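Side-chain contacts in endo-beta-mannanase (Opitutaceae bacterium TAV5, PDB 7BOB), which hydrolyses beta-1,4-linked mannosides, probably trimming mannose from chain ends as an exo-acting family 5 glycoside hydrolase in the termite hindgut: residues Glu41-Ser44 and Asp45-Leu48; Val171-Trp174 and Cys175-Thr179; Ser577-Tyr580 and Ala581-Thr585. One frame throughout, in Å; residues are numbered along the deposited sequence.

Interaction 1. Residues Glu41-Ser44 and Asp45-Leu48; sequences EIFS and DLDL
E41 swings its CG to the far side from its own N (chi1 176°) and runs on extended, whereas D45, one turn later, folds its CG back beside its N (chi1 -77°); these torsions bring the two acids alongside each other, both directed off the same side of the helix. CG of E41 comes to 4.0 Å from OD2 of D45, yet the charged ends keep their distance, OE2 of E41 lying 4.6 Å from OD2 of D45 with the carboxylate planes 68° apart. A water joins them, donating to E41 OE2 at 2.7 Å and to D45 OD2 at 2.6 Å. S28 OG hydrogen-bonds E41 OE1, Y24 OH hydrogen-bonds D45 OD2, and K320 forms a salt bridge with D45 OD1 that probably eases the like-charge repulsion. Another side of the helix is apolar. There CD1 of L46 reaches CD1 of F43 at 4.2 Å and CG2 of I42 at 4.4 Å, bulky residues suited to packing against L84, A87 and C88 of helix 75-89. Such division of polar and apolar sides marks an amphipathic helix, here the longer of the helices between strands 20-23 and 56-62 in the first beta-alpha-beta crossover of a (beta/alpha)8 barrel.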
ATOM      1  N   GLU A  41     -44.382 -18.778  -9.239  1.00 51.08           N
ATOM      2  CA  GLU A  41     -43.889 -17.451  -8.889  1.00 49.16           C
ATOM      3  C   GLU A  41     -43.143 -16.821 -10.062  1.00 45.00           C
ATOM      4  O   GLU A  41     -43.413 -15.676 -10.434  1.00 49.08           O
ATOM      5  CB  GLU A  41     -43.002 -17.542  -7.644  1.00 49.26           C
ATOM      6  CG  GLU A  41     -42.345 -16.209  -7.228  1.00 47.93           C
ATOM      7  CD  GLU A  41     -41.537 -16.318  -5.932  1.00 51.09           C
ATOM      8  OE1 GLU A  41     -41.390 -17.452  -5.408  1.00 49.27           O
ATOM      9  OE2 GLU A  41     -41.054 -15.261  -5.440  1.00 49.48           O
ATOM     10  N   ILE A  42     -42.219 -17.569 -10.677  1.00 47.23           N
ATOM     11  CA  ILE A  42     -41.453 -17.045 -11.813  1.00 47.33           C
ATOM     12  C   ILE A  42     -42.387 -16.603 -12.945  1.00 49.42           C
ATOM     13  O   ILE A  42     -42.299 -15.473 -13.451  1.00 48.93           O
ATOM     14  CB  ILE A  42     -40.446 -18.100 -12.298  1.00 49.18           C
ATOM     15  CG1 ILE A  42     -39.391 -18.382 -11.219  1.00 48.93           C
ATOM     16  CG2 ILE A  42     -39.804 -17.679 -13.602  1.00 49.02           C
ATOM     17  CD1 ILE A  42     -38.590 -19.688 -11.431  1.00 49.49           C
ATOM     18  N   PHE A  43     -43.305 -17.489 -13.355  1.00 49.21           N
ATOM     19  CA  PHE A  43     -44.161 -17.184 -14.497  1.00 48.39           C
ATOM     20  C   PHE A  43     -45.104 -16.029 -14.171  1.00 47.86           C
ATOM     21  O   PHE A  43     -45.405 -15.191 -15.032  1.00 46.55           O
ATOM     22  CB  PHE A  43     -44.940 -18.442 -14.919  1.00 49.56           C
ATOM     23  CG  PHE A  43     -44.078 -19.532 -15.548  1.00 53.11           C
ATOM     24  CD1 PHE A  43     -42.679 -19.421 -15.587  1.00 46.53           C
ATOM     25  CD2 PHE A  43     -44.672 -20.670 -16.108  1.00 54.48           C
ATOM     26  CE1 PHE A  43     -41.883 -20.428 -16.157  1.00 49.06           C
ATOM     27  CE2 PHE A  43     -43.888 -21.698 -16.677  1.00 54.16           C
ATOM     28  CZ  PHE A  43     -42.488 -21.574 -16.707  1.00 55.50           C
ATOM     29  N   SER A  44     -45.561 -15.952 -12.920  1.00 47.01           N
ATOM     30  CA  SER A  44     -46.348 -14.798 -12.521  1.00 50.71           C
ATOM     31  C   SER A  44     -45.515 -13.520 -12.596  1.00 51.91           C
ATOM     32  O   SER A  44     -46.044 -12.454 -12.950  1.00 47.76           O
ATOM     33  CB  SER A  44     -46.910 -15.011 -11.116  1.00 50.05           C
ATOM     34  OG  SER A  44     -47.404 -13.793 -10.593  1.00 52.95           O
ATOM     35  N   ASP A  45     -44.205 -13.612 -12.315  1.00 49.44           N
ATOM     36  CA  ASP A  45     -43.343 -12.431 -12.446  1.00 51.41           C
ATOM     37  C   ASP A  45     -43.123 -12.070 -13.914  1.00 47.75           C
ATOM     38  O   ASP A  45     -43.057 -10.886 -14.266  1.00 48.96           O
ATOM     39  CB  ASP A  45     -41.991 -12.666 -11.747  1.00 46.64           C
ATOM     40  CG  ASP A  45     -42.080 -12.553 -10.234  1.00 50.51           C
ATOM     41  OD1 ASP A  45     -43.007 -11.891  -9.709  1.00 55.37           O
ATOM     42  OD2 ASP A  45     -41.215 -13.146  -9.558  1.00 51.30           O
ATOM     43  N   LEU A  46     -42.968 -13.073 -14.781  1.00 48.91           N
ATOM     44  CA  LEU A  46     -42.826 -12.769 -16.198  1.00 50.18           C
ATOM     45  C   LEU A  46     -44.092 -12.105 -16.732  1.00 48.57           C
ATOM     46  O   LEU A  46     -44.010 -11.139 -17.500  1.00 47.65           O
ATOM     47  CB  LEU A  46     -42.495 -14.032 -16.983  1.00 50.47           C
ATOM     48  CG  LEU A  46     -41.194 -14.752 -16.647  1.00 47.91           C
ATOM     49  CD1 LEU A  46     -41.144 -16.012 -17.485  1.00 50.09           C
ATOM     50  CD2 LEU A  46     -40.022 -13.888 -16.987  1.00 43.83           C
ATOM     51  N   ASP A  47     -45.268 -12.579 -16.298  1.00 50.03           N
ATOM     52  CA  ASP A  47     -46.522 -11.907 -16.650  1.00 49.76           C
ATOM     53  C   ASP A  47     -46.499 -10.454 -16.204  1.00 50.16           C
ATOM     54  O   ASP A  47     -46.871  -9.549 -16.957  1.00 48.66           O
ATOM     55  CB  ASP A  47     -47.717 -12.615 -16.009  1.00 46.73           C
ATOM     56  CG  ASP A  47     -48.113 -13.891 -16.730  1.00 51.53           C
ATOM     57  OD1 ASP A  47     -47.720 -14.082 -17.901  1.00 52.63           O
ATOM     58  OD2 ASP A  47     -48.816 -14.713 -16.105  1.00 50.21           O
ATOM     59  N   LEU A  48     -46.045 -10.204 -14.971  1.00 54.43           N
ATOM     60  CA  LEU A  48     -46.010  -8.829 -14.488  1.00 50.65           C
ATOM     61  C   LEU A  48     -45.085  -7.977 -15.348  1.00 49.84           C
ATOM     62  O   LEU A  48     -45.407  -6.825 -15.669  1.00 52.53           O
ATOM     63  CB  LEU A  48     -45.595  -8.797 -13.021  1.00 50.71           C
ATOM     64  CG  LEU A  48     -45.696  -7.388 -12.437  1.00 59.96           C
ATOM     65  CD1 LEU A  48     -47.069  -6.745 -12.718  1.00 55.62           C
ATOM     66  CD2 LEU A  48     -45.375  -7.430 -10.943  1.00 59.77           C
TER
HETATM   67  O   HOH W   1     -40.817 -13.019  -7.001  1.00 49.35           O

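Interaction 2. Residues Val171-Trp174 and Cys175-Thr179; sequences VHEW and CRRMT
V171 to T179 form regular alpha-helix, in which the N-H groups of C175, R176, R177 and M178 each bond the carbonyl four residues back, the M178 N to W174 O bond being 2.8 Å long. On the buried side M178 lies across the indole of W174 at about a right angle. With its CG beside its own N (chi1 -61°), M178 sets that methylene over the middle of the indole: CG of M178 is 3.5 Å from the centroid of the six-membered ring of W174 and 16° off its normal, a CH-pi contact. The bend at chi2 then carries the sulfur along over the same face, SD of M178 standing 4.5 Å from the centroid of the five-membered ring of W174, so the pair is also a Met-aromatic contact. A flexible, polarisable methionine suits a broad flat neighbour of this kind. F100 and F121 meet W174 edge-to-face, and both W174 and M178 touch L153 of strand 151-154. Helix 168-183 is thus one of the outer helices of the (beta/alpha)8 barrel, packed on the strand that precedes it and beside helix 124-141. Toward solvent the helix is charged. E173 and R176 run alongside each other, and the arginine grips the carboxylate side-on with two nitrogens: NE of R176 gives to OE1 of E173 at 3.0 Å, and NH2 of R176 gives to OE2 of E173 at 2.6 Å. Both oxygens lie close to the guanidinium plane, but the carboxylate is turned 34° against it, so that OE1 is met from above its own plane while OE2 is met on its syn side. Two nearly straight bonds should limit rotation of the exposed arginine. R177 passes the same acid with its aliphatic part, CG lying 3.5 Å from E173 OE2, before its guanidinium turns away to a salt bridge with E128 of helix 124-141.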
ATOM      1  N   VAL A 171      -6.718 -11.943 -19.568  1.00 49.39           N
ATOM      2  CA  VAL A 171      -8.142 -11.623 -19.639  1.00 50.86           C
ATOM      3  C   VAL A 171      -8.579 -11.492 -21.088  1.00 52.93           C
ATOM      4  O   VAL A 171      -9.647 -11.983 -21.477  1.00 52.13           O
ATOM      5  CB  VAL A 171      -8.456 -10.338 -18.851  1.00 51.26           C
ATOM      6  CG1 VAL A 171      -9.879  -9.830 -19.176  1.00 47.21           C
ATOM      7  CG2 VAL A 171      -8.255 -10.552 -17.347  1.00 49.69           C
ATOM      8  N   HIS A 172      -7.767 -10.816 -21.906  1.00 50.38           N
ATOM      9  CA  HIS A 172      -8.062 -10.698 -23.329  1.00 52.30           C
ATOM     10  C   HIS A 172      -8.203 -12.072 -23.968  1.00 57.30           C
ATOM     11  O   HIS A 172      -9.136 -12.308 -24.752  1.00 51.12           O
ATOM     12  CB  HIS A 172      -6.962  -9.882 -24.010  1.00 54.63           C
ATOM     13  CG  HIS A 172      -7.151  -9.681 -25.483  1.00 53.87           C
ATOM     14  ND1 HIS A 172      -7.428  -8.448 -26.035  1.00 59.25           N
ATOM     15  CD2 HIS A 172      -7.052 -10.544 -26.521  1.00 54.96           C
ATOM     16  CE1 HIS A 172      -7.511  -8.562 -27.348  1.00 55.72           C
ATOM     17  NE2 HIS A 172      -7.288  -9.825 -27.669  1.00 58.06           N
ATOM     18  N   GLU A 173      -7.301 -13.006 -23.608  1.00 55.80           N
ATOM     19  CA  GLU A 173      -7.338 -14.338 -24.192  1.00 52.39           C
ATOM     20  C   GLU A 173      -8.559 -15.115 -23.717  1.00 57.29           C
ATOM     21  O   GLU A 173      -9.194 -15.821 -24.508  1.00 59.28           O
ATOM     22  CB  GLU A 173      -6.040 -15.092 -23.865  1.00 54.90           C
ATOM     23  CG  GLU A 173      -6.008 -16.570 -24.272  1.00 53.65           C
ATOM     24  CD  GLU A 173      -6.121 -16.784 -25.793  1.00 59.53           C
ATOM     25  OE1 GLU A 173      -5.983 -15.818 -26.571  1.00 64.19           O
ATOM     26  OE2 GLU A 173      -6.352 -17.928 -26.223  1.00 62.21           O
ATOM     27  N   TRP A 174      -8.899 -15.009 -22.431  1.00 55.03           N
ATOM     28  CA  TRP A 174     -10.067 -15.715 -21.915  1.00 51.87           C
ATOM     29  C   TRP A 174     -11.329 -15.258 -22.622  1.00 56.87           C
ATOM     30  O   TRP A 174     -12.219 -16.071 -22.933  1.00 56.01           O
ATOM     31  CB  TRP A 174     -10.187 -15.470 -20.418  1.00 52.63           C
ATOM     32  CG  TRP A 174     -11.317 -16.172 -19.758  1.00 53.14           C
ATOM     33  CD1 TRP A 174     -11.285 -17.416 -19.186  1.00 50.23           C
ATOM     34  CD2 TRP A 174     -12.638 -15.666 -19.553  1.00 50.67           C
ATOM     35  NE1 TRP A 174     -12.510 -17.713 -18.647  1.00 51.94           N
ATOM     36  CE2 TRP A 174     -13.361 -16.658 -18.861  1.00 51.13           C
ATOM     37  CE3 TRP A 174     -13.282 -14.473 -19.887  1.00 50.10           C
ATOM     38  CZ2 TRP A 174     -14.698 -16.496 -18.500  1.00 50.65           C
ATOM     39  CZ3 TRP A 174     -14.612 -14.310 -19.527  1.00 48.43           C
ATOM     40  CH2 TRP A 174     -15.304 -15.312 -18.838  1.00 52.72           C
ATOM     41  N   CYS A 175     -11.409 -13.951 -22.892  1.00 55.03           N
ATOM     42  CA  CYS A 175     -12.571 -13.378 -23.557  1.00 54.66           C
ATOM     43  C   CYS A 175     -12.674 -13.883 -24.991  1.00 55.60           C
ATOM     44  O   CYS A 175     -13.756 -14.253 -25.451  1.00 53.20           O
ATOM     45  CB  CYS A 175     -12.480 -11.848 -23.511  1.00 51.79           C
ATOM     46  SG  CYS A 175     -13.834 -10.955 -24.295  1.00 51.15           S
ATOM     47  N   ARG A 176     -11.539 -13.923 -25.700  1.00 57.47           N
ATOM     48  CA  ARG A 176     -11.496 -14.530 -27.026  1.00 58.53           C
ATOM     49  C   ARG A 176     -11.964 -15.975 -26.979  1.00 55.82           C
ATOM     50  O   ARG A 176     -12.766 -16.402 -27.818  1.00 56.79           O
ATOM     51  CB  ARG A 176     -10.076 -14.459 -27.605  1.00 61.25           C
ATOM     52  CG  ARG A 176      -9.987 -14.722 -29.123  1.00 61.10           C
ATOM     53  CD  ARG A 176      -8.546 -14.992 -29.585  1.00 59.34           C
ATOM     54  NE  ARG A 176      -7.947 -16.117 -28.876  1.00 57.61           N
ATOM     55  CZ  ARG A 176      -8.069 -17.391 -29.257  1.00 62.96           C
ATOM     56  NH1 ARG A 176      -8.760 -17.700 -30.353  1.00 60.34           N
ATOM     57  NH2 ARG A 176      -7.506 -18.359 -28.544  1.00 53.71           N
ATOM     58  N   ARG A 177     -11.488 -16.736 -25.992  1.00 55.65           N
ATOM     59  CA  ARG A 177     -11.828 -18.155 -25.934  1.00 55.63           C
ATOM     60  C   ARG A 177     -13.299 -18.367 -25.604  1.00 52.48           C
ATOM     61  O   ARG A 177     -13.943 -19.246 -26.182  1.00 55.35           O
ATOM     62  CB  ARG A 177     -10.952 -18.866 -24.914  1.00 53.48           C
ATOM     63  CG  ARG A 177      -9.503 -19.046 -25.356  1.00 59.45           C
ATOM     64  CD  ARG A 177      -9.356 -20.135 -26.404  1.00 58.29           C
ATOM     65  NE  ARG A 177     -10.103 -21.341 -26.058  1.00 64.19           N
ATOM     66  CZ  ARG A 177      -9.603 -22.375 -25.385  1.00 62.65           C
ATOM     67  NH1 ARG A 177      -8.345 -22.373 -24.981  1.00 61.84           N
ATOM     68  NH2 ARG A 177     -10.365 -23.426 -25.127  1.00 66.90           N
ATOM     69  N   MET A 178     -13.849 -17.585 -24.673  1.00 51.52           N
ATOM     70  CA  MET A 178     -15.232 -17.810 -24.273  1.00 52.33           C
ATOM     71  C   MET A 178     -16.209 -17.303 -25.329  1.00 54.58           C
ATOM     72  O   MET A 178     -17.248 -17.922 -25.555  1.00 50.92           O
ATOM     73  CB  MET A 178     -15.523 -17.148 -22.930  1.00 54.41           C
ATOM     74  CG  MET A 178     -14.691 -17.663 -21.784  1.00 52.30           C
ATOM     75  SD  MET A 178     -14.671 -19.469 -21.706  1.00 52.66           S
ATOM     76  CE  MET A 178     -12.928 -19.809 -21.865  1.00 52.92           C
ATOM     77  N   THR A 179     -15.905 -16.182 -25.984  1.00 57.78           N
ATOM     78  CA  THR A 179     -16.730 -15.775 -27.114  1.00 55.95           C
ATOM     79  C   THR A 179     -16.599 -16.770 -28.261  1.00 54.34           C
ATOM     80  O   THR A 179     -17.592 -17.115 -28.906  1.00 55.20           O
ATOM     81  CB  THR A 179     -16.351 -14.371 -27.590  1.00 55.14           C
ATOM     82  OG1 THR A 179     -14.956 -14.344 -27.943  1.00 54.48           O
ATOM     83  CG2 THR A 179     -16.657 -13.326 -26.517  1.00 52.61           C
TER

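Interaction 3. Residues Ser577-Tyr580 and Ala581-Thr585; sequences SAWY and AALLT
W579 and L583 meet one turn apart near the end of helix 569-583, which packs on the mixed beta-sheet of the alpha/beta domain that follows the barrel. The tryptophan holds its CG on the far side from its N (chi1 173°), while L583 turns its CG beside its own N (chi1 -71°), and the two side chains converge. CG of L583 then sits 4.0 Å above the indole plane of W579, offset toward the rim, and CD1 of L583 dips closer to the plane just beyond the CE2-CZ2 edge, 3.4 Å from CZ2 and 3.6 Å from CE2 of W579. A branched leucine serves well here, since one methyl can fit against that rim while the side chain also touches V554 of strand 549-554; Y510 and F512 meet the same indole edge-to-face. Y580 takes the other direction: its CG lies beside N, carrying the ring to A416, L419 and L420 of helix 406-422, and E559 forms a hydrogen bond with the hydroxyl of this buried residue. At L584 the chain leaves helical geometry (psi 133°), although its N still bonds Y580 O at 3.0 Å. The same Y580 oxygen receives a weak bond from L583 N and lies 3.2 Å from CG of L584.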
ATOM      1  N   SER A 577     -16.838  25.897 -11.787  1.00 49.81           N
ATOM      2  CA  SER A 577     -17.447  25.804 -13.100  1.00 47.15           C
ATOM      3  C   SER A 577     -17.229  27.098 -13.889  1.00 51.41           C
ATOM      4  O   SER A 577     -16.942  27.071 -15.089  1.00 50.55           O
ATOM      5  CB  SER A 577     -18.925  25.466 -12.920  1.00 51.68           C
ATOM      6  OG  SER A 577     -19.676  25.705 -14.080  1.00 59.62           O
ATOM      7  N   ALA A 578     -17.303  28.243 -13.216  1.00 49.91           N
ATOM      8  CA  ALA A 578     -17.014  29.505 -13.895  1.00 53.36           C
ATOM      9  C   ALA A 578     -15.593  29.537 -14.455  1.00 53.72           C
ATOM     10  O   ALA A 578     -15.338  30.230 -15.447  1.00 53.43           O
ATOM     11  CB  ALA A 578     -17.230  30.674 -12.931  1.00 55.30           C
ATOM     12  N   TRP A 579     -14.666  28.783 -13.849  1.00 53.00           N
ATOM     13  CA  TRP A 579     -13.298  28.713 -14.359  1.00 48.49           C
ATOM     14  C   TRP A 579     -13.263  28.260 -15.816  1.00 53.00           C
ATOM     15  O   TRP A 579     -12.581  28.872 -16.649  1.00 53.33           O
ATOM     16  CB  TRP A 579     -12.451  27.765 -13.505  1.00 48.70           C
ATOM     17  CG  TRP A 579     -11.088  27.553 -14.096  1.00 48.90           C
ATOM     18  CD1 TRP A 579     -10.716  26.574 -14.971  1.00 48.12           C
ATOM     19  CD2 TRP A 579      -9.916  28.369 -13.881  1.00 49.09           C
ATOM     20  NE1 TRP A 579      -9.383  26.717 -15.300  1.00 52.07           N
ATOM     21  CE2 TRP A 579      -8.874  27.814 -14.649  1.00 50.03           C
ATOM     22  CE3 TRP A 579      -9.660  29.521 -13.124  1.00 49.68           C
ATOM     23  CZ2 TRP A 579      -7.592  28.358 -14.673  1.00 51.11           C
ATOM     24  CZ3 TRP A 579      -8.384  30.065 -13.146  1.00 50.55           C
ATOM     25  CH2 TRP A 579      -7.370  29.486 -13.920  1.00 55.99           C
ATOM     26  N   TYR A 580     -13.958  27.153 -16.137  1.00 52.40           N
ATOM     27  CA  TYR A 580     -13.923  26.655 -17.513  1.00 53.19           C
ATOM     28  C   TYR A 580     -14.522  27.668 -18.482  1.00 52.85           C
ATOM     29  O   TYR A 580     -14.011  27.851 -19.597  1.00 51.51           O
ATOM     30  CB  TYR A 580     -14.664  25.322 -17.633  1.00 53.18           C
ATOM     31  CG  TYR A 580     -13.981  24.189 -16.928  1.00 51.03           C
ATOM     32  CD1 TYR A 580     -13.009  23.424 -17.576  1.00 51.37           C
ATOM     33  CD2 TYR A 580     -14.290  23.892 -15.616  1.00 49.25           C
ATOM     34  CE1 TYR A 580     -12.363  22.401 -16.930  1.00 48.57           C
ATOM     35  CE2 TYR A 580     -13.656  22.874 -14.963  1.00 51.94           C
ATOM     36  CZ  TYR A 580     -12.698  22.130 -15.626  1.00 51.05           C
ATOM     37  OH  TYR A 580     -12.081  21.120 -14.959  1.00 48.28           O
ATOM     38  N   ALA A 581     -15.624  28.313 -18.086  1.00 52.96           N
ATOM     39  CA  ALA A 581     -16.271  29.278 -18.975  1.00 56.57           C
ATOM     40  C   ALA A 581     -15.318  30.417 -19.333  1.00 52.94           C
ATOM     41  O   ALA A 581     -15.168  30.767 -20.508  1.00 55.20           O
ATOM     42  CB  ALA A 581     -17.550  29.819 -18.332  1.00 52.20           C
ATOM     43  N   ALA A 582     -14.625  30.970 -18.336  1.00 53.54           N
ATOM     44  CA  ALA A 582     -13.720  32.088 -18.600  1.00 56.10           C
ATOM     45  C   ALA A 582     -12.609  31.707 -19.576  1.00 58.13           C
ATOM     46  O   ALA A 582     -12.214  32.513 -20.429  1.00 59.40           O
ATOM     47  CB  ALA A 582     -13.127  32.598 -17.291  1.00 55.98           C
ATOM     48  N   LEU A 583     -12.103  30.478 -19.484  1.00 55.56           N
ATOM     49  CA  LEU A 583     -10.928  30.107 -20.259  1.00 56.34           C
ATOM     50  C   LEU A 583     -11.251  29.509 -21.614  1.00 58.06           C
ATOM     51  O   LEU A 583     -10.356  29.419 -22.464  1.00 57.43           O
ATOM     52  CB  LEU A 583     -10.080  29.111 -19.474  1.00 54.37           C
ATOM     53  CG  LEU A 583      -9.353  29.716 -18.274  1.00 58.45           C
ATOM     54  CD1 LEU A 583      -8.177  28.861 -18.022  1.00 55.07           C
ATOM     55  CD2 LEU A 583      -8.923  31.132 -18.557  1.00 56.20           C
ATOM     56  N   LEU A 584     -12.489  29.068 -21.820  1.00 61.57           N
ATOM     57  CA  LEU A 584     -12.878  28.497 -23.098  1.00 63.32           C
ATOM     58  C   LEU A 584     -12.945  29.588 -24.156  1.00 68.27           C
ATOM     59  O   LEU A 584     -13.520  30.656 -23.921  1.00 67.45           O
ATOM     60  CB  LEU A 584     -14.228  27.799 -22.966  1.00 62.75           C
ATOM     61  CG  LEU A 584     -14.106  26.383 -22.398  1.00 61.99           C
ATOM     62  CD1 LEU A 584     -15.482  25.771 -22.157  1.00 53.99           C
ATOM     63  CD2 LEU A 584     -13.268  25.524 -23.327  1.00 58.78           C
ATOM     64  N   THR A 585     -12.352  29.322 -25.319  1.00 72.08           N
ATOM     65  CA  THR A 585     -12.375  30.232 -26.456  1.00 76.94           C
ATOM     66  C   THR A 585     -13.180  29.617 -27.592  1.00 76.69           C
ATOM     67  O   THR A 585     -13.455  28.414 -27.602  1.00 75.18           O
ATOM     68  CB  THR A 585     -10.955  30.557 -26.950  1.00 72.70           C
ATOM     69  OG1 THR A 585     -10.298  29.350 -27.367  1.00 72.66           O
ATOM     70  CG2 THR A 585     -10.140  31.242 -25.856  1.00 64.75           C
TER

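All three are local contacts along one helix each, the last running on past the helix end, and they come along the chain in the order 41-48, 171-179 and 577-585. Interactions 1 and 2 belong to the (beta/alpha)8 barrel, the catalytic fold of family 5 glycoside hydrolases: helix 39-51 comes after its first strand and helix 168-183 after its fourth, their centres about 35 Å apart. Interaction 3 falls in the later alpha/beta domain, with its centre about 53 Å from that of interaction 1 and 44 Å from that of interaction 2, across the centre of the chain from both. None touches another. Each helix packs apolar residues on its own surroundings, two in the barrel's outer layer and one against a separate sheet.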